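Local coordinates for protein SSD1 (Saccharomyces cerevisiae S288C, PDB 7AM1) that binds mRNA untranslated regions and represses translation, as a non-enzymatic member of the RNase II family linked to the stress response, at residues S744-F749 against Q887-L892; F791-E796 against T905-N910. All coordinates share one frame; numbering follows the deposited sequence.

Interaction 1: S744-F749 against Q887-L892; sequences SSFDVF and QKIPIL
F746 meets I889 at the ring's outer end: CZ lies 3.7 Å from CD1 of I889, and CE2 of F746 is 3.8 Å from that same methyl. The two side chains approach from opposite directions, and the methyl reaches the ring obliquely. Extension explains the reach of I889, whose CG1 stands anti to the backbone N (chi1 -179°) and whose CD1 continues the zigzag (chi2 177°). The other branch of I889 serves V748, with CG2 4.1 Å from CG1 of V748, the two side chains crossing at about a right angle. That V748 methyl also comes 4.2 Å from CD1 of I891, so one branch touches both isoleucines. No hydrogen bond links the segments; the contact is apolar and all four residues are buried. The strand axes run 9.1 Å apart at 88°, consistent with a curled, OB-type sheet of the RNase II family, whose inner apolar side chains meet across it. Both strands belong to this antiparallel sheet, with strand 732-741 between them: I889 also touches V738, and I891 touches A736. Strand 755-760 adds V759 against F746 and I891, while I883 of strand 878-884 packs on both F746 and I889.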
loop_
_atom_site.group_PDB
_atom_site.type_symbol
_atom_site.label_atom_id
_atom_site.label_comp_id
_atom_site.label_asym_id
_atom_site.label_seq_id
_atom_site.Cartn_x
_atom_site.Cartn_y
_atom_site.Cartn_z
ATOM N N SER A 744 -21.861 10.994 -13.570
ATOM C CA SER A 744 -22.558 11.577 -12.428
ATOM C C SER A 744 -21.637 11.710 -11.219
ATOM O O SER A 744 -22.120 11.798 -10.084
ATOM C CB SER A 744 -23.809 10.737 -12.108
ATOM O OG SER A 744 -24.516 11.224 -10.979
ATOM N N SER A 745 -20.328 11.764 -11.438
ATOM C CA SER A 745 -19.351 11.852 -10.360
ATOM C C SER A 745 -18.013 12.203 -10.991
ATOM O O SER A 745 -17.871 12.229 -12.215
ATOM C CB SER A 745 -19.258 10.546 -9.569
ATOM O OG SER A 745 -18.867 9.467 -10.403
ATOM N N PHE A 746 -17.036 12.489 -10.139
ATOM C CA PHE A 746 -15.683 12.717 -10.618
ATOM C C PHE A 746 -14.719 12.505 -9.463
ATOM O O PHE A 746 -15.076 12.687 -8.296
ATOM C CB PHE A 746 -15.513 14.117 -11.229
ATOM C CG PHE A 746 -15.852 15.258 -10.295
ATOM C CD1 PHE A 746 -17.166 15.674 -10.129
ATOM C CD2 PHE A 746 -14.852 15.935 -9.613
ATOM C CE1 PHE A 746 -17.481 16.735 -9.287
ATOM C CE2 PHE A 746 -15.158 16.998 -8.765
ATOM C CZ PHE A 746 -16.479 17.396 -8.603
ATOM N N ASP A 747 -13.497 12.112 -9.806
ATOM C CA ASP A 747 -12.455 11.858 -8.824
ATOM C C ASP A 747 -11.558 13.080 -8.684
ATOM O O ASP A 747 -11.227 13.744 -9.671
ATOM C CB ASP A 747 -11.622 10.634 -9.216
ATOM C CG ASP A 747 -12.453 9.369 -9.293
ATOM O OD1 ASP A 747 -13.521 9.328 -8.643
ATOM O OD2 ASP A 747 -12.039 8.420 -9.998
ATOM N N VAL A 748 -11.179 13.373 -7.447
ATOM C CA VAL A 748 -10.244 14.443 -7.140
ATOM C C VAL A 748 -9.128 13.836 -6.307
ATOM O O VAL A 748 -9.332 12.852 -5.588
ATOM C CB VAL A 748 -10.915 15.613 -6.386
ATOM C CG1 VAL A 748 -11.998 16.257 -7.243
ATOM C CG2 VAL A 748 -11.499 15.129 -5.065
ATOM N N PHE A 749 -7.942 14.416 -6.405
ATOM C CA PHE A 749 -6.861 14.037 -5.512
ATOM C C PHE A 749 -6.282 15.297 -4.893
ATOM O O PHE A 749 -6.370 16.396 -5.451
ATOM C CB PHE A 749 -5.780 13.197 -6.220
ATOM C CG PHE A 749 -5.017 13.932 -7.269
ATOM C CD1 PHE A 749 -5.600 14.231 -8.487
ATOM C CD2 PHE A 749 -3.700 14.293 -7.051
ATOM C CE1 PHE A 749 -4.894 14.901 -9.464
ATOM C CE2 PHE A 749 -2.985 14.965 -8.019
ATOM C CZ PHE A 749 -3.583 15.269 -9.232
ATOM N N GLN A 887 -8.378 20.112 -13.839
ATOM C CA GLN A 887 -8.696 21.439 -13.343
ATOM C C GLN A 887 -8.634 21.451 -11.818
ATOM O O GLN A 887 -8.788 20.423 -11.154
ATOM C CB GLN A 887 -10.083 21.877 -13.813
ATOM N N LYS A 888 -8.389 22.634 -11.264
ATOM C CA LYS A 888 -8.441 22.835 -9.822
ATOM C C LYS A 888 -9.870 23.168 -9.418
ATOM O O LYS A 888 -10.577 23.882 -10.134
ATOM C CB LYS A 888 -7.490 23.951 -9.391
ATOM C CG LYS A 888 -6.055 23.774 -9.869
ATOM C CD LYS A 888 -5.404 22.565 -9.206
ATOM C CE LYS A 888 -3.978 22.336 -9.701
ATOM N NZ LYS A 888 -3.921 21.450 -10.904
ATOM N N ILE A 889 -10.296 22.634 -8.279
ATOM C CA ILE A 889 -11.672 22.801 -7.815
ATOM C C ILE A 889 -11.671 22.884 -6.294
ATOM O O ILE A 889 -10.923 22.145 -5.639
ATOM C CB ILE A 889 -12.560 21.649 -8.311
ATOM C CG1 ILE A 889 -14.003 21.836 -7.849
ATOM C CG2 ILE A 889 -12.034 20.311 -7.807
ATOM C CD1 ILE A 889 -14.951 20.769 -8.363
ATOM N N PRO A 890 -12.477 23.755 -5.683
ATOM C CA PRO A 890 -12.563 23.758 -4.215
ATOM C C PRO A 890 -13.416 22.598 -3.716
ATOM O O PRO A 890 -14.533 22.378 -4.194
ATOM C CB PRO A 890 -13.201 25.114 -3.892
ATOM C CG PRO A 890 -13.908 25.510 -5.125
ATOM C CD PRO A 890 -13.198 24.890 -6.285
ATOM N N ILE A 891 -12.883 21.867 -2.738
ATOM C CA ILE A 891 -13.480 20.630 -2.250
ATOM C C ILE A 891 -13.646 20.726 -0.741
ATOM O O ILE A 891 -12.712 21.118 -0.030
ATOM C CB ILE A 891 -12.622 19.401 -2.618
ATOM C CG1 ILE A 891 -12.662 19.145 -4.128
ATOM C CG2 ILE A 891 -13.071 18.161 -1.845
ATOM C CD1 ILE A 891 -14.045 18.910 -4.683
ATOM N N LEU A 892 -14.826 20.355 -0.256
ATOM C CA LEU A 892 -15.070 20.172 1.168
ATOM C C LEU A 892 -14.665 18.753 1.548
ATOM O O LEU A 892 -15.074 17.788 0.894
ATOM C CB LEU A 892 -16.543 20.426 1.488
ATOM C CG LEU A 892 -17.000 21.870 1.257
ATOM C CD1 LEU A 892 -18.470 21.925 0.877
ATOM C CD2 LEU A 892 -16.739 22.715 2.492
#

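Interaction 2: F791-E796 against T905-N910; sequences FIPADE and TVRALN
In the C-terminal region, whose antiparallel sheet is consistent with the OB-type domain of RNase II-family proteins, an arginine on the last strand, 903-908, reaches across to the loop that follows strand 777-782. The evidence is a forked hydrogen bond: R907 NH1 lies 3.0 Å from the carbonyl O of F791, and R907 NH2 lies 3.1 Å from that same F791 O. Both bonds are weak, with N-H...O angles of 135° and 134°, as expected when two donors of one guanidinium share a single acceptor. The oxygen sits at the guanidinium edge, near its plane, and so faces the gap between the two nitrogens. The chain of R907 leaves the strand with CG anti to the carbonyl carbon (chi1 -62°) and bends at chi3, which brings its end to the loop although the nearest CA atoms, those of F791 and R907, are 10.0 Å apart. With an alanine in place of R907, the F791 carbonyl would probably lose both of these donors, and the loop its polar tie to the strand. E796 OE1 lies 4.7 Å from R907 NH2, too far for contact, although its charge may still favour the guanidinium; E796 itself is held by salt bridges to R803 and K178. Beyond the carbonyl, the loop turns into a short 3-10 segment, where E796 N bonds back to P793 O. On the side of NH2, the proline ring supplies an apolar neighbour, with P793 CD 3.7 Å from R907 NH2 and oblique to the guanidinium.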
loop_
_atom_site.group_PDB
_atom_site.type_symbol
_atom_site.label_atom_id
_atom_site.label_comp_id
_atom_site.label_asym_id
_atom_site.label_seq_id
_atom_site.Cartn_x
_atom_site.Cartn_y
_atom_site.Cartn_z
ATOM N N PHE A 791 -25.649 20.660 3.012
ATOM C CA PHE A 791 -26.739 20.018 2.293
ATOM C C PHE A 791 -26.904 18.572 2.741
ATOM O O PHE A 791 -25.928 17.823 2.843
ATOM C CB PHE A 791 -26.490 20.077 0.787
ATOM C CG PHE A 791 -27.525 19.357 -0.028
ATOM C CD1 PHE A 791 -28.808 19.872 -0.152
ATOM C CD2 PHE A 791 -27.214 18.178 -0.683
ATOM C CE1 PHE A 791 -29.760 19.219 -0.906
ATOM C CE2 PHE A 791 -28.162 17.519 -1.438
ATOM C CZ PHE A 791 -29.437 18.040 -1.551
ATOM N N ILE A 792 -28.144 18.179 3.007
ATOM C CA ILE A 792 -28.474 16.805 3.365
ATOM C C ILE A 792 -29.350 16.238 2.252
ATOM O O ILE A 792 -30.518 16.635 2.124
ATOM C CB ILE A 792 -29.181 16.726 4.726
ATOM C CG1 ILE A 792 -28.233 17.185 5.837
ATOM C CG2 ILE A 792 -29.692 15.311 4.978
ATOM C CD1 ILE A 792 -28.932 17.539 7.132
ATOM N N PRO A 793 -28.839 15.332 1.418
ATOM C CA PRO A 793 -29.684 14.741 0.373
ATOM C C PRO A 793 -30.932 14.121 0.982
ATOM O O PRO A 793 -30.880 13.492 2.040
ATOM C CB PRO A 793 -28.775 13.682 -0.265
ATOM C CG PRO A 793 -27.409 14.114 0.050
ATOM C CD PRO A 793 -27.473 14.783 1.389
ATOM N N ALA A 794 -32.058 14.276 0.283
ATOM C CA ALA A 794 -33.326 13.784 0.807
ATOM C C ALA A 794 -33.267 12.293 1.114
ATOM O O ALA A 794 -33.817 11.837 2.123
ATOM C CB ALA A 794 -34.451 14.079 -0.186
ATOM N N ASP A 795 -32.604 11.515 0.256
ATOM C CA ASP A 795 -32.573 10.071 0.438
ATOM C C ASP A 795 -31.698 9.634 1.604
ATOM O O ASP A 795 -31.727 8.449 1.958
ATOM C CB ASP A 795 -32.103 9.386 -0.850
ATOM C CG ASP A 795 -30.683 9.760 -1.231
ATOM O OD1 ASP A 795 -29.751 9.458 -0.461
ATOM O OD2 ASP A 795 -30.497 10.342 -2.319
ATOM N N GLU A 796 -30.943 10.544 2.219
ATOM C CA GLU A 796 -30.074 10.199 3.337
ATOM C C GLU A 796 -30.693 10.509 4.695
ATOM O O GLU A 796 -30.031 10.310 5.719
ATOM C CB GLU A 796 -28.728 10.928 3.206
ATOM C CG GLU A 796 -27.847 10.382 2.099
ATOM C CD GLU A 796 -26.491 11.064 2.019
ATOM O OE1 GLU A 796 -26.019 11.604 3.043
ATOM O OE2 GLU A 796 -25.893 11.051 0.923
ATOM N N THR A 905 -14.821 11.589 2.908
ATOM C CA THR A 905 -15.809 11.970 1.915
ATOM C C THR A 905 -15.483 13.371 1.422
ATOM O O THR A 905 -14.940 14.197 2.163
ATOM C CB THR A 905 -17.243 11.941 2.477
ATOM O OG1 THR A 905 -17.349 12.856 3.577
ATOM C CG2 THR A 905 -17.628 10.541 2.946
ATOM N N VAL A 906 -15.832 13.634 0.169
ATOM C CA VAL A 906 -15.570 14.923 -0.453
ATOM C C VAL A 906 -16.830 15.413 -1.150
ATOM O O VAL A 906 -17.639 14.623 -1.648
ATOM C CB VAL A 906 -14.401 14.859 -1.463
ATOM C CG1 VAL A 906 -13.094 14.655 -0.738
ATOM C CG2 VAL A 906 -14.641 13.760 -2.488
ATOM N N ARG A 907 -16.987 16.734 -1.174
ATOM C CA ARG A 907 -18.068 17.402 -1.881
ATOM C C ARG A 907 -17.520 18.640 -2.572
ATOM O O ARG A 907 -16.622 19.307 -2.049
ATOM C CB ARG A 907 -19.206 17.791 -0.931
ATOM C CG ARG A 907 -19.869 16.611 -0.250
ATOM C CD ARG A 907 -20.656 17.043 0.968
ATOM N NE ARG A 907 -21.838 16.208 1.144
ATOM C CZ ARG A 907 -22.885 16.531 1.897
ATOM N NH1 ARG A 907 -22.915 17.685 2.561
ATOM N NH2 ARG A 907 -23.913 15.699 1.976
ATOM N N ALA A 908 -18.058 18.936 -3.751
ATOM C CA ALA A 908 -17.742 20.189 -4.419
ATOM C C ALA A 908 -18.444 21.343 -3.723
ATOM O O ALA A 908 -19.606 21.238 -3.322
ATOM C CB ALA A 908 -18.164 20.148 -5.888
ATOM N N LEU A 909 -17.716 22.445 -3.575
ATOM C CA LEU A 909 -18.300 23.700 -3.127
ATOM C C LEU A 909 -19.298 24.184 -4.171
ATOM O O LEU A 909 -19.029 24.130 -5.374
ATOM C CB LEU A 909 -17.190 24.733 -2.917
ATOM C CG LEU A 909 -17.550 26.100 -2.334
ATOM C CD1 LEU A 909 -17.930 25.967 -0.870
ATOM C CD2 LEU A 909 -16.404 27.095 -2.503
ATOM N N ASN A 910 -20.467 24.615 -3.718
ATOM C CA ASN A 910 -21.440 25.204 -4.628
ATOM C C ASN A 910 -20.997 26.613 -5.003
ATOM O O ASN A 910 -21.063 27.527 -4.169
ATOM C CB ASN A 910 -22.832 25.234 -3.993
ATOM C CG ASN A 910 -23.902 25.739 -4.948
ATOM O OD1 ASN A 910 -23.599 26.287 -6.007
ATOM N ND2 ASN A 910 -25.163 25.571 -4.568
#

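In the fold
From the N terminus, the chain passes through strand 745-750, then the loop at 791-796, and only later returns in strands 888-896 and 903-908. Interaction 1 closes a loop of 137 residues and interaction 2 one of 108. Their segments alternate along the sequence, so the two closures cross rather than nest. Their second segments meet as neighbouring antiparallel strands: L892 N lies 2.7 Å from R907 O, a probable hydrogen bond, and I891 CG2 packs 3.6 Å from V906 CB. Interactions 1 and 2 lie about 13 Å apart, centre to centre. Interaction 1 thus joins non-adjacent strands of this sheet, while interaction 2 ties its last strand to the loop leading toward helix 814-827.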